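Local atomic coordinates of putative triphosphoribosyl-dephospho-coA synthase (Archaeoglobus fulgidus DSM 4304, PDB entry 3H9P), a protein that is of unproven function but probably binds ATP and makes triphosphoribosyl-dephospho-CoA from dephospho-CoA. Residues F27-I36 with F61-D72; I156-L164 with E176-F185. All coordinates share one frame; numbering follows the deposited sequence.

Interaction 1 (F27-I36 with F61-D72)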
loop_
_atom_site.group_PDB
_atom_site.type_symbol
_atom_site.label_atom_id
_atom_site.label_comp_id
_atom_site.label_asym_id
_atom_site.label_seq_id
_atom_site.Cartn_x
_atom_site.Cartn_y
_atom_site.Cartn_z
ATOM N N PHE A 27 6.582 16.418 -22.380
ATOM C CA PHE A 27 5.639 15.680 -23.209
ATOM C C PHE A 27 6.121 15.570 -24.651
ATOM O O PHE A 27 6.016 14.495 -25.256
ATOM C CB PHE A 27 4.233 16.295 -23.170
ATOM C CG PHE A 27 3.528 16.164 -21.852
ATOM C CD1 PHE A 27 3.832 15.140 -20.964
ATOM C CD2 PHE A 27 2.536 17.059 -21.505
ATOM C CE1 PHE A 27 3.159 15.014 -19.732
ATOM C CE2 PHE A 27 1.859 16.936 -20.270
ATOM C CZ PHE A 27 2.199 15.907 -19.393
ATOM N N LEU A 28 6.657 16.656 -25.205
ATOM C CA LEU A 28 7.231 16.622 -26.567
ATOM C C LEU A 28 8.414 15.646 -26.637
ATOM O O LEU A 28 8.563 14.878 -27.600
ATOM C CB LEU A 28 7.636 18.016 -27.037
ATOM C CG LEU A 28 6.517 19.062 -27.237
ATOM C CD1 LEU A 28 7.075 20.374 -27.738
ATOM C CD2 LEU A 28 5.422 18.540 -28.193
ATOM N N GLU A 29 9.211 15.632 -25.582
ATOM C CA GLU A 29 10.281 14.657 -25.493
ATOM C C GLU A 29 9.778 13.183 -25.495
ATOM O O GLU A 29 10.302 12.357 -26.222
ATOM C CB GLU A 29 11.181 14.985 -24.311
ATOM C CG GLU A 29 12.255 14.012 -24.077
ATOM C CD GLU A 29 13.415 14.600 -23.253
ATOM O OE1 GLU A 29 13.178 15.511 -22.412
ATOM O OE2 GLU A 29 14.566 14.156 -23.478
ATOM N N VAL A 30 8.737 12.896 -24.710
ATOM C CA VAL A 30 8.093 11.600 -24.695
ATOM C C VAL A 30 7.574 11.202 -26.073
ATOM O O VAL A 30 7.795 10.053 -26.524
ATOM C CB VAL A 30 6.949 11.589 -23.614
ATOM C CG1 VAL A 30 6.060 10.354 -23.719
ATOM C CG2 VAL A 30 7.536 11.797 -22.153
ATOM N N ALA A 31 6.880 12.139 -26.752
ATOM C CA ALA A 31 6.385 11.864 -28.113
ATOM C C ALA A 31 7.505 11.484 -29.114
ATOM O O ALA A 31 7.296 10.642 -30.015
ATOM C CB ALA A 31 5.561 13.041 -28.644
ATOM N N GLU A 32 8.679 12.091 -28.932
ATOM C CA GLU A 32 9.881 11.807 -29.718
ATOM C C GLU A 32 10.624 10.522 -29.303
ATOM O O GLU A 32 10.883 9.658 -30.137
ATOM C CB GLU A 32 10.842 12.992 -29.619
ATOM C CG GLU A 32 11.922 12.927 -30.667
ATOM C CD GLU A 32 13.105 13.812 -30.382
ATOM O OE1 GLU A 32 13.461 14.033 -29.187
ATOM O OE2 GLU A 32 13.699 14.274 -31.378
ATOM N N LYS A 33 10.969 10.391 -28.024
ATOM C CA LYS A 33 11.782 9.242 -27.589
ATOM C C LYS A 33 10.994 7.996 -27.142
ATOM O O LYS A 33 11.509 6.889 -27.229
ATOM C CB LYS A 33 12.800 9.636 -26.501
ATOM C CG LYS A 33 13.692 10.854 -26.826
ATOM C CD LYS A 33 14.711 11.032 -25.698
ATOM C CE LYS A 33 15.804 12.003 -26.094
ATOM N NZ LYS A 33 15.346 13.411 -25.943
ATOM N N ARG A 34 9.775 8.188 -26.640
ATOM C CA ARG A 34 8.877 7.088 -26.225
ATOM C C ARG A 34 9.382 6.418 -24.941
ATOM O O ARG A 34 9.197 5.228 -24.725
ATOM C CB ARG A 34 8.742 6.025 -27.340
ATOM C CG ARG A 34 8.660 6.558 -28.739
ATOM C CD ARG A 34 7.258 6.880 -29.138
ATOM N NE ARG A 34 7.153 7.336 -30.527
ATOM C CZ ARG A 34 6.033 7.304 -31.258
ATOM N NH1 ARG A 34 4.886 6.831 -30.751
ATOM N NH2 ARG A 34 6.054 7.746 -32.515
ATOM N N ILE A 35 10.020 7.213 -24.109
ATOM C CA ILE A 35 10.717 6.801 -22.912
ATOM C C ILE A 35 9.767 6.949 -21.727
ATOM O O ILE A 35 9.591 8.052 -21.251
ATOM C CB ILE A 35 11.798 7.876 -22.688
ATOM C CG1 ILE A 35 11.220 9.233 -23.254
ATOM C CG2 ILE A 35 13.132 7.451 -23.308
ATOM C CD1 ILE A 35 11.422 10.515 -22.421
ATOM N N ILE A 36 9.189 5.881 -21.193
ATOM C CA ILE A 36 8.130 6.087 -20.189
ATOM C C ILE A 36 8.662 6.652 -18.852
ATOM O O ILE A 36 8.256 7.737 -18.441
ATOM C CB ILE A 36 7.228 4.841 -19.951
ATOM C CG1 ILE A 36 6.608 4.309 -21.259
ATOM C CG2 ILE A 36 6.120 5.134 -18.852
ATOM C CD1 ILE A 36 5.881 5.299 -22.077
ATOM N N PHE A 61 0.718 12.563 -14.462
ATOM C CA PHE A 61 1.889 12.238 -15.337
ATOM C C PHE A 61 2.143 10.775 -15.579
ATOM O O PHE A 61 2.563 10.340 -16.695
ATOM C CB PHE A 61 3.164 12.865 -14.764
ATOM C CG PHE A 61 3.121 14.374 -14.711
ATOM C CD1 PHE A 61 2.539 15.108 -15.755
ATOM C CD2 PHE A 61 3.716 15.049 -13.679
ATOM C CE1 PHE A 61 2.538 16.469 -15.756
ATOM C CE2 PHE A 61 3.723 16.440 -13.655
ATOM C CZ PHE A 61 3.116 17.151 -14.711
ATOM N N LEU A 62 1.915 9.989 -14.531
ATOM C CA LEU A 62 2.084 8.543 -14.653
ATOM C C LEU A 62 1.005 7.964 -15.590
ATOM O O LEU A 62 1.229 6.958 -16.256
ATOM C CB LEU A 62 2.048 7.884 -13.270
ATOM C CG LEU A 62 2.218 6.380 -13.127
ATOM C CD1 LEU A 62 3.509 5.833 -13.807
ATOM C CD2 LEU A 62 2.134 5.993 -11.624
ATOM N N LEU A 63 -0.164 8.595 -15.598
ATOM C CA LEU A 63 -1.236 8.236 -16.513
ATOM C C LEU A 63 -0.939 8.756 -17.928
ATOM O O LEU A 63 -1.058 8.005 -18.926
ATOM C CB LEU A 63 -2.602 8.765 -16.035
ATOM C CG LEU A 63 -3.337 8.094 -14.859
ATOM C CD1 LEU A 63 -4.543 8.922 -14.377
ATOM C CD2 LEU A 63 -3.790 6.651 -15.243
ATOM N N LEU A 64 -0.519 10.007 -18.028
ATOM C CA LEU A 64 -0.424 10.643 -19.363
ATOM C C LEU A 64 0.784 10.276 -20.169
ATOM O O LEU A 64 0.686 10.123 -21.361
ATOM C CB LEU A 64 -0.486 12.162 -19.251
ATOM C CG LEU A 64 -1.863 12.724 -18.873
ATOM C CD1 LEU A 64 -1.616 14.149 -18.333
ATOM C CD2 LEU A 64 -2.845 12.740 -20.053
ATOM N N VAL A 65 1.930 10.116 -19.520
ATOM C CA VAL A 65 3.131 9.826 -20.258
ATOM C C VAL A 65 3.017 8.552 -21.123
ATOM O O VAL A 65 3.445 8.551 -22.284
ATOM C CB VAL A 65 4.375 9.892 -19.297
ATOM C CG1 VAL A 65 5.581 9.314 -19.913
ATOM C CG2 VAL A 65 4.603 11.343 -18.876
ATOM N N PRO A 66 2.444 7.459 -20.588
ATOM C CA PRO A 66 2.326 6.293 -21.488
ATOM C C PRO A 66 1.395 6.511 -22.685
ATOM O O PRO A 66 1.663 5.947 -23.752
ATOM C CB PRO A 66 1.742 5.205 -20.587
ATOM C CG PRO A 66 2.143 5.578 -19.256
ATOM C CD PRO A 66 2.086 7.090 -19.213
ATOM N N LEU A 67 0.326 7.302 -22.504
ATOM C CA LEU A 67 -0.552 7.630 -23.622
ATOM C C LEU A 67 0.145 8.546 -24.607
ATOM O O LEU A 67 0.011 8.360 -25.795
ATOM C CB LEU A 67 -1.864 8.280 -23.158
ATOM C CG LEU A 67 -2.646 7.497 -22.095
ATOM C CD1 LEU A 67 -3.729 8.380 -21.462
ATOM C CD2 LEU A 67 -3.141 6.149 -22.582
ATOM N N ILE A 68 0.905 9.523 -24.100
ATOM C CA ILE A 68 1.631 10.410 -24.974
ATOM C C ILE A 68 2.733 9.681 -25.768
ATOM O O ILE A 68 3.044 10.037 -26.896
ATOM C CB ILE A 68 2.143 11.642 -24.235
ATOM C CG1 ILE A 68 0.902 12.444 -23.741
ATOM C CG2 ILE A 68 3.044 12.500 -25.199
ATOM C CD1 ILE A 68 1.135 13.515 -22.664
ATOM N N SER A 69 3.291 8.632 -25.187
ATOM C CA SER A 69 4.349 7.882 -25.853
ATOM C C SER A 69 3.791 7.163 -27.054
ATOM O O SER A 69 4.538 6.799 -27.951
ATOM C CB SER A 69 5.011 6.878 -24.903
ATOM O OG SER A 69 4.209 5.717 -24.786
ATOM N N SER A 70 2.467 6.997 -27.066
ATOM C CA SER A 70 1.750 6.358 -28.186
ATOM C C SER A 70 0.816 7.334 -28.922
ATOM O O SER A 70 -0.183 6.912 -29.524
ATOM C CB SER A 70 0.923 5.188 -27.653
ATOM O OG SER A 70 1.715 4.350 -26.829
ATOM N N TRP A 71 1.135 8.620 -28.869
ATOM C CA TRP A 71 0.333 9.707 -29.467
ATOM C C TRP A 71 -0.135 9.518 -30.911
ATOM O O TRP A 71 -1.142 10.102 -31.300
ATOM C CB TRP A 71 1.083 11.017 -29.395
ATOM C CG TRP A 71 2.331 11.036 -30.187
ATOM C CD1 TRP A 71 3.584 10.615 -29.779
ATOM C CD2 TRP A 71 2.480 11.521 -31.526
ATOM N NE1 TRP A 71 4.498 10.813 -30.809
ATOM C CE2 TRP A 71 3.841 11.364 -31.884
ATOM C CE3 TRP A 71 1.591 12.070 -32.462
ATOM C CZ2 TRP A 71 4.325 11.723 -33.145
ATOM C CZ3 TRP A 71 2.062 12.433 -33.694
ATOM C CH2 TRP A 71 3.425 12.252 -34.041
ATOM N N ASP A 72 0.588 8.705 -31.681
ATOM C CA ASP A 72 0.350 8.559 -33.103
ATOM C C ASP A 72 -0.271 7.208 -33.461
ATOM O O ASP A 72 -0.396 6.875 -34.632
ATOM C CB ASP A 72 1.677 8.752 -33.873
ATOM C CG ASP A 72 2.767 7.756 -33.444
ATOM O OD1 ASP A 72 2.670 7.079 -32.380
ATOM O OD2 ASP A 72 3.766 7.699 -34.164
#

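Interaction 2 (I156-L164 with E176-F185)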
loop_
_atom_site.group_PDB
_atom_site.type_symbol
_atom_site.label_atom_id
_atom_site.label_comp_id
_atom_site.label_asym_id
_atom_site.label_seq_id
_atom_site.Cartn_x
_atom_site.Cartn_y
_atom_site.Cartn_z
ATOM N N ILE A 156 -10.684 2.961 -17.253
ATOM C CA ILE A 156 -11.347 4.140 -16.703
ATOM C C ILE A 156 -11.228 5.385 -17.605
ATOM O O ILE A 156 -12.196 6.089 -17.838
ATOM C CB ILE A 156 -10.855 4.426 -15.274
ATOM C CG1 ILE A 156 -11.185 3.204 -14.394
ATOM C CG2 ILE A 156 -11.522 5.670 -14.729
ATOM C CD1 ILE A 156 -10.297 3.023 -13.109
ATOM N N SER A 157 -10.060 5.615 -18.172
ATOM C CA SER A 157 -9.840 6.766 -19.010
ATOM C C SER A 157 -10.698 6.762 -20.269
ATOM O O SER A 157 -11.223 7.804 -20.671
ATOM C CB SER A 157 -8.345 6.845 -19.383
ATOM O OG SER A 157 -7.582 6.949 -18.186
ATOM N N ILE A 158 -10.800 5.596 -20.892
ATOM C CA ILE A 158 -11.651 5.350 -22.074
ATOM C C ILE A 158 -13.132 5.589 -21.786
ATOM O O ILE A 158 -13.812 6.269 -22.557
ATOM C CB ILE A 158 -11.470 3.892 -22.607
ATOM C CG1 ILE A 158 -10.070 3.741 -23.185
ATOM C CG2 ILE A 158 -12.555 3.503 -23.674
ATOM C CD1 ILE A 158 -9.617 2.303 -23.325
ATOM N N GLU A 159 -13.603 5.065 -20.665
ATOM C CA GLU A 159 -14.985 5.265 -20.210
ATOM C C GLU A 159 -15.228 6.750 -19.943
ATOM O O GLU A 159 -16.276 7.286 -20.307
ATOM C CB GLU A 159 -15.278 4.409 -18.945
ATOM C CG GLU A 159 -16.483 4.861 -18.148
ATOM C CD GLU A 159 -16.519 4.344 -16.711
ATOM O OE1 GLU A 159 -15.516 3.741 -16.211
ATOM O OE2 GLU A 159 -17.577 4.558 -16.056
ATOM N N GLY A 160 -14.262 7.413 -19.315
ATOM C CA GLY A 160 -14.331 8.856 -19.129
ATOM C C GLY A 160 -14.338 9.584 -20.481
ATOM O O GLY A 160 -15.105 10.559 -20.658
ATOM N N ALA A 161 -13.544 9.098 -21.446
ATOM C CA ALA A 161 -13.497 9.757 -22.744
ATOM C C ALA A 161 -14.862 9.661 -23.459
ATOM O O ALA A 161 -15.410 10.653 -23.958
ATOM C CB ALA A 161 -12.394 9.177 -23.595
ATOM N N LYS A 162 -15.424 8.463 -23.466
ATOM C CA LYS A 162 -16.760 8.258 -23.994
ATOM C C LYS A 162 -17.806 9.148 -23.288
ATOM O O LYS A 162 -18.709 9.662 -23.934
ATOM C CB LYS A 162 -17.127 6.794 -23.892
ATOM C CG LYS A 162 -16.235 5.860 -24.710
ATOM C CD LYS A 162 -16.711 4.399 -24.551
ATOM C CE LYS A 162 -16.143 3.508 -25.638
ATOM N NZ LYS A 162 -16.062 2.065 -25.226
ATOM N N PHE A 163 -17.667 9.354 -21.982
ATOM C CA PHE A 163 -18.586 10.214 -21.253
ATOM C C PHE A 163 -18.547 11.638 -21.839
ATOM O O PHE A 163 -19.592 12.213 -22.180
ATOM C CB PHE A 163 -18.193 10.204 -19.780
ATOM C CG PHE A 163 -19.153 10.928 -18.846
ATOM C CD1 PHE A 163 -20.143 10.228 -18.166
ATOM C CD2 PHE A 163 -18.990 12.283 -18.579
ATOM C CE1 PHE A 163 -21.002 10.875 -17.264
ATOM C CE2 PHE A 163 -19.837 12.954 -17.695
ATOM C CZ PHE A 163 -20.845 12.248 -17.021
ATOM N N LEU A 164 -17.336 12.186 -21.960
ATOM C CA LEU A 164 -17.089 13.528 -22.519
ATOM C C LEU A 164 -17.603 13.658 -23.928
ATOM O O LEU A 164 -18.309 14.626 -24.254
ATOM C CB LEU A 164 -15.594 13.868 -22.510
ATOM C CG LEU A 164 -14.920 14.119 -21.152
ATOM C CD1 LEU A 164 -13.374 14.104 -21.285
ATOM C CD2 LEU A 164 -15.449 15.414 -20.408
ATOM N N GLU A 176 -18.962 17.616 -15.216
ATOM C CA GLU A 176 -19.777 16.428 -15.109
ATOM C C GLU A 176 -18.912 15.164 -15.049
ATOM O O GLU A 176 -19.176 14.309 -14.221
ATOM C CB GLU A 176 -20.888 16.357 -16.157
ATOM C CG GLU A 176 -21.931 17.489 -16.041
ATOM C CD GLU A 176 -22.439 17.768 -14.618
ATOM O OE1 GLU A 176 -22.533 16.856 -13.786
ATOM O OE2 GLU A 176 -22.762 18.927 -14.322
ATOM N N LEU A 177 -17.865 15.073 -15.872
ATOM C CA LEU A 177 -16.953 13.916 -15.793
ATOM C C LEU A 177 -16.383 13.758 -14.397
ATOM O O LEU A 177 -16.418 12.682 -13.828
ATOM C CB LEU A 177 -15.801 13.972 -16.809
ATOM C CG LEU A 177 -14.855 12.733 -16.718
ATOM C CD1 LEU A 177 -15.616 11.371 -16.708
ATOM C CD2 LEU A 177 -13.797 12.679 -17.785
ATOM N N TYR A 178 -15.871 14.845 -13.841
ATOM C CA TYR A 178 -15.214 14.795 -12.553
ATOM C C TYR A 178 -16.145 14.231 -11.478
ATOM O O TYR A 178 -15.751 13.333 -10.711
ATOM C CB TYR A 178 -14.680 16.183 -12.179
ATOM C CG TYR A 178 -14.074 16.249 -10.806
ATOM C CD1 TYR A 178 -12.792 15.746 -10.565
ATOM C CD2 TYR A 178 -14.785 16.811 -9.741
ATOM C CE1 TYR A 178 -12.219 15.813 -9.267
ATOM C CE2 TYR A 178 -14.250 16.873 -8.473
ATOM C CZ TYR A 178 -12.965 16.376 -8.231
ATOM O OH TYR A 178 -12.434 16.450 -6.964
ATOM N N TYR A 179 -17.375 14.733 -11.411
ATOM C CA TYR A 179 -18.297 14.234 -10.377
ATOM C C TYR A 179 -18.734 12.786 -10.595
ATOM O O TYR A 179 -18.847 12.002 -9.631
ATOM C CB TYR A 179 -19.443 15.214 -10.070
ATOM C CG TYR A 179 -18.923 16.472 -9.368
ATOM C CD1 TYR A 179 -18.806 16.524 -7.975
ATOM C CD2 TYR A 179 -18.521 17.588 -10.103
ATOM C CE1 TYR A 179 -18.319 17.659 -7.326
ATOM C CE2 TYR A 179 -18.033 18.738 -9.462
ATOM C CZ TYR A 179 -17.924 18.756 -8.067
ATOM O OH TYR A 179 -17.432 19.880 -7.419
ATOM N N HIS A 180 -18.907 12.418 -11.868
ATOM C CA HIS A 180 -19.084 11.034 -12.246
ATOM C C HIS A 180 -17.973 10.137 -11.698
ATOM O O HIS A 180 -18.260 9.100 -11.091
ATOM C CB HIS A 180 -19.087 10.936 -13.746
ATOM C CG HIS A 180 -19.307 9.557 -14.261
ATOM N ND1 HIS A 180 -20.542 8.936 -14.213
ATOM C CD2 HIS A 180 -18.465 8.687 -14.875
ATOM C CE1 HIS A 180 -20.453 7.743 -14.777
ATOM N NE2 HIS A 180 -19.205 7.565 -15.182
ATOM N N LEU A 181 -16.705 10.493 -11.956
ATOM C CA LEU A 181 -15.609 9.640 -11.479
ATOM C C LEU A 181 -15.559 9.689 -9.940
ATOM O O LEU A 181 -15.374 8.659 -9.281
ATOM C CB LEU A 181 -14.271 10.016 -12.122
ATOM C CG LEU A 181 -14.188 9.904 -13.659
ATOM C CD1 LEU A 181 -12.887 10.498 -14.282
ATOM C CD2 LEU A 181 -14.359 8.483 -14.077
ATOM N N LEU A 182 -15.780 10.872 -9.373
ATOM C CA LEU A 182 -15.839 11.015 -7.927
ATOM C C LEU A 182 -16.895 10.081 -7.280
ATOM O O LEU A 182 -16.633 9.462 -6.230
ATOM C CB LEU A 182 -16.070 12.488 -7.540
ATOM C CG LEU A 182 -15.706 12.935 -6.111
ATOM C CD1 LEU A 182 -14.179 12.805 -5.810
ATOM C CD2 LEU A 182 -16.200 14.345 -5.857
ATOM N N SER A 183 -18.067 9.932 -7.893
ATOM C CA SER A 183 -19.061 8.999 -7.301
ATOM C C SER A 183 -18.844 7.504 -7.558
ATOM O O SER A 183 -19.605 6.673 -7.058
ATOM C CB SER A 183 -20.542 9.387 -7.549
ATOM O OG SER A 183 -20.709 10.451 -8.447
ATOM N N LYS A 184 -17.817 7.149 -8.302
ATOM C CA LYS A 184 -17.713 5.784 -8.774
ATOM C C LYS A 184 -16.502 5.100 -8.150
ATOM O O LYS A 184 -16.517 3.909 -7.871
ATOM C CB LYS A 184 -17.613 5.806 -10.304
ATOM C CG LYS A 184 -17.846 4.511 -10.996
ATOM C CD LYS A 184 -17.668 4.716 -12.487
ATOM C CE LYS A 184 -18.037 3.495 -13.273
ATOM N NZ LYS A 184 -19.422 3.662 -13.752
ATOM N N PHE A 185 -15.441 5.858 -7.928
ATOM C CA PHE A 185 -14.203 5.239 -7.491
ATOM C C PHE A 185 -13.763 5.976 -6.257
ATOM O O PHE A 185 -13.598 7.194 -6.308
ATOM C CB PHE A 185 -13.138 5.316 -8.582
ATOM C CG PHE A 185 -13.520 4.618 -9.857
ATOM C CD1 PHE A 185 -13.565 3.221 -9.922
ATOM C CD2 PHE A 185 -13.816 5.358 -10.986
ATOM C CE1 PHE A 185 -13.894 2.587 -11.092
ATOM C CE2 PHE A 185 -14.168 4.733 -12.173
ATOM C CZ PHE A 185 -14.221 3.351 -12.234
#

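Interaction 1 (F27-I36 with F61-D72)
Arg-34 meets Asp-72 end-on, NH1 to OD1 and NH2 to OD2, each bond 2.8 Å long and both nearly straight. Both oxygens lie in the guanidinium plane, whereas the carboxylate is turned 43° against it, so OD2 is approached from above its own plane. NH1 also donates to Ser-69 O at 2.8 Å, and Trp-71 NE1 lies over one face of the guanidinium. That indole N-H is itself spent on Ala-31 O, 2.9 Å from NE1, near the end of helix 24-33, where main-chain carbonyls run out of helical partners. A methionine in place of Arg-34 would probably leave the Asp-72 carboxylate without its counter-charge and Ser-69 O without this donor. Arg-34 leaves the helix with positive phi, and a bend at chi2 (-87°) brings its chain back to Ser-69 and Asp-72.

Deeper in, the contact is apolar. Phe-27 is a knob in a hole formed by Phe-61, Leu-64, Val-65 and Ile-68; Ile-68 CD1 sits over its ring, 3.7 Å from the centroid, while Val-65 CG2 touches the edge. Val-30 CG1 rests on Val-65 O and Ser-69 N. Ser-69 OG donates to Pro-66 O, one turn back. The helix segments, crossing at -41°, belong to an all-helical fold in which helix 76-88 packs on Pro-66 and Ser-69, and helix 230-246 on Leu-64.

Interaction 2 (I156-L164 with E176-F185)
Phe-163 stacks on His-180, and its course from CB to CZ traces much of the meeting between two successive helices. CB and CG both pass Leu-177 CD1. With CG anti to the backbone N (chi1 -173°), the ring is carried across to the other helix, where the two halves of its rim find different company. CD2 lies against Leu-177, 3.8 Å from its CA, and CE2 comes 3.4 Å from Leu-177 N, next to the carbonyl carbon of Glu-176. Along the other half, CD1 reaches His-180 CG and CD2, and CE1 stands over the imidazole face, 3.6 Å from ND1. CZ, at the tip, is about equally far from Glu-176 O and His-180 CB, both of which lie to one side of it. The rings of Phe-163 and His-180 form an offset stack, their centroids 4.5 Å apart and planes inclined by 27°.

The arrangement is a helical hairpin: helices 155-167 and 171-182 are joined by a short connection, and their segments run roughly antiparallel, at 140°. Gly-160 lies at the nearest backbone approach, its CA 3.7 Å from Leu-177 CD1; a CB there would probably come tight against Leu-177 CD2. Leu-177 CD2 leans on Leu-164, and beyond the pair of segments Leu-177 touches Ser-239 of helix 230-246.

Glu-159, on helix 155-167, stretches out to Lys-184, just beyond the end of helix 171-182, in a salt bridge, OE2 to NZ at 3.1 Å, while OE2 also lies near the edge of the His-180 ring. Phe-185 has Lys-184 CG over one face and Ile-156 CD1 over the opposite face. The carboxylate of Glu-176 turns elsewhere, to Arg-215 and Lys-172.

The two contacts illustrate how an all-helical protein joins its helices. Interaction 1 is the more buried, yet its polar bonds gather where the helices give way to turns, at the more exposed end, with main-chain carbonyls among the acceptors. Interaction 2 is only partly buried and shares its work among a ring stack, aliphatic packing and one charged pair between side chains. The first brings together helices separated by another helix in the chain; the second folds consecutive helices back on each other. Their centres lie about 22 Å apart and they do not touch, but segments of both contacts also pack against helices 76-88 and 230-246.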